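Local atomic coordinates of octenoyl-CoA reductase/carboxylase (Streptomyces sp., PDB entry 4A0S), a protein that catalyses the NADPH-dependent reductive carboxylation of 2-octenoyl-CoA, a carbon-fixing reaction that supplies an unusual extender unit for polyketide (cinnabaramide) biosynthesis. Residues T192-A197 / A410-A415. Sequence-based numbering, arbitrary orientation.
Sequences TWEEAA and AVLCMA
Glu194, in the first turn of helix 193-197, packs its CB against Ala410 CB and Leu412 CD2, joining a capping-box helix to strand 408-412 of the mixed sheet in the GroES-like part of this medium-chain dehydrogenase/reductase fold. Its CB lies 3.6 Å from Ala410 CB, where the backbones also come nearest (5.5 Å between the CA atoms of Glu194 and Ala410). Farther along, Leu412 extends alongside Glu194, and its CD2 is 3.9 Å from Glu194 CB. A chi1 of 58° tucks Glu194 CG into the gap flanked by N and C of its own backbone, and the bend at chi2 (-86°) brings the carboxylate back over this methyl. The charged end is anchored elsewhere, Glu194 OE2 accepting a hydrogen bond from Gly419 N. Met384, on the neighbouring strand 384-389, touches both Glu194 and Ala410. Ahead of the helix, Thr192 OG1 accepts from Glu195 N (3.1 Å), while Thr192 N reciprocates to Glu195 OE1 (2.8 Å), approaching 55° out of the carboxylate plane. Beyond the strand, Ala415 CB meets the Trp193 ring obliquely, 4.2 Å from CD1. The tightest approach to Leu412 is by carboxylate oxygen: Glu194 OE1 stands 3.5 Å from Leu412 CD2.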
loop_
_atom_site.group_PDB
_atom_site.type_symbol
_atom_site.label_atom_id
_atom_site.label_comp_id
_atom_site.label_asym_id
_atom_site.label_seq_id
_atom_site.Cartn_x
_atom_site.Cartn_y
_atom_site.Cartn_z
ATOM N N THR A 192 -10.429 25.479 24.097
ATOM C CA THR A 192 -11.512 26.426 24.073
ATOM C C THR A 192 -12.281 26.188 22.779
ATOM O O THR A 192 -11.801 25.490 21.875
ATOM C CB THR A 192 -10.995 27.871 24.082
ATOM O OG1 THR A 192 -10.298 28.123 22.860
ATOM C CG2 THR A 192 -10.067 28.121 25.259
ATOM N N TRP A 193 -13.460 26.779 22.671
ATOM C CA TRP A 193 -14.273 26.625 21.474
ATOM C C TRP A 193 -13.523 27.037 20.227
ATOM O O TRP A 193 -13.451 26.279 19.244
ATOM C CB TRP A 193 -15.551 27.433 21.586
ATOM C CG TRP A 193 -16.416 26.983 22.664
ATOM C CD1 TRP A 193 -16.714 27.667 23.805
ATOM C CD2 TRP A 193 -17.105 25.727 22.753
ATOM N NE1 TRP A 193 -17.555 26.932 24.586
ATOM C CE2 TRP A 193 -17.813 25.733 23.969
ATOM C CE3 TRP A 193 -17.203 24.600 21.915
ATOM C CZ2 TRP A 193 -18.621 24.660 24.371
ATOM C CZ3 TRP A 193 -18.000 23.538 22.313
ATOM C CH2 TRP A 193 -18.685 23.566 23.536
ATOM N N GLU A 194 -12.953 28.240 20.276
ATOM C CA GLU A 194 -12.258 28.791 19.135
ATOM C C GLU A 194 -11.015 27.953 18.791
ATOM O O GLU A 194 -10.695 27.740 17.618
ATOM C CB GLU A 194 -11.922 30.272 19.356
ATOM C CG GLU A 194 -11.074 30.543 20.595
ATOM C CD GLU A 194 -11.888 30.711 21.874
ATOM O OE1 GLU A 194 -13.033 30.210 21.976
ATOM O OE2 GLU A 194 -11.348 31.360 22.795
ATOM N N GLU A 195 -10.334 27.439 19.806
ATOM C CA GLU A 195 -9.173 26.573 19.571
ATOM C C GLU A 195 -9.570 25.273 18.869
ATOM O O GLU A 195 -8.903 24.821 17.931
ATOM C CB GLU A 195 -8.526 26.212 20.892
ATOM C CG GLU A 195 -7.652 27.292 21.486
ATOM C CD GLU A 195 -7.399 27.049 22.958
ATOM O OE1 GLU A 195 -7.783 25.980 23.455
ATOM O OE2 GLU A 195 -6.805 27.928 23.615
ATOM N N ALA A 196 -10.649 24.675 19.359
ATOM C CA ALA A 196 -11.205 23.443 18.800
ATOM C C ALA A 196 -11.682 23.658 17.350
ATOM O O ALA A 196 -11.440 22.822 16.480
ATOM C CB ALA A 196 -12.341 22.951 19.668
ATOM N N ALA A 197 -12.306 24.810 17.104
ATOM C CA ALA A 197 -12.900 25.166 15.813
ATOM C C ALA A 197 -11.900 25.351 14.677
ATOM O O ALA A 197 -12.243 25.121 13.515
ATOM C CB ALA A 197 -13.723 26.434 15.956
ATOM N N ALA A 410 -9.870 32.142 14.041
ATOM C CA ALA A 410 -11.078 31.598 14.587
ATOM C C ALA A 410 -12.151 32.652 14.506
ATOM O O ALA A 410 -11.866 33.857 14.498
ATOM C CB ALA A 410 -10.852 31.192 16.027
ATOM N N VAL A 411 -13.389 32.190 14.461
ATOM C CA VAL A 411 -14.526 33.077 14.570
ATOM C C VAL A 411 -15.397 32.524 15.677
ATOM O O VAL A 411 -15.840 31.373 15.618
ATOM C CB VAL A 411 -15.312 33.188 13.225
ATOM C CG1 VAL A 411 -16.563 34.029 13.379
ATOM C CG2 VAL A 411 -14.434 33.779 12.121
ATOM N N LEU A 412 -15.622 33.334 16.702
ATOM C CA LEU A 412 -16.609 32.991 17.698
ATOM C C LEU A 412 -17.950 33.139 17.015
ATOM O O LEU A 412 -18.159 34.063 16.228
ATOM C CB LEU A 412 -16.536 33.922 18.910
ATOM C CG LEU A 412 -15.210 33.958 19.658
ATOM C CD1 LEU A 412 -15.186 35.117 20.683
ATOM C CD2 LEU A 412 -14.877 32.600 20.287
ATOM N N CYS A 413 -18.848 32.208 17.282
ATOM C CA CYS A 413 -20.158 32.293 16.698
ATOM C C CYS A 413 -21.111 32.549 17.827
ATOM O O CYS A 413 -21.359 33.707 18.179
ATOM C CB CYS A 413 -20.472 31.015 15.933
ATOM S SG CYS A 413 -19.333 30.843 14.560
ATOM N N MET A 414 -21.609 31.486 18.429
ATOM C CA MET A 414 -22.443 31.644 19.588
ATOM C C MET A 414 -21.623 31.945 20.842
ATOM O O MET A 414 -22.129 32.588 21.748
ATOM C CB MET A 414 -23.323 30.422 19.789
ATOM C CG MET A 414 -24.536 30.682 20.651
ATOM S SD MET A 414 -25.438 29.149 20.809
ATOM C CE MET A 414 -26.429 29.226 19.308
ATOM N N ALA A 415 -20.367 31.495 20.906
ATOM C CA ALA A 415 -19.540 31.758 22.096
ATOM C C ALA A 415 -19.427 33.274 22.302
ATOM O O ALA A 415 -18.969 33.976 21.406
ATOM C CB ALA A 415 -18.171 31.135 21.957
#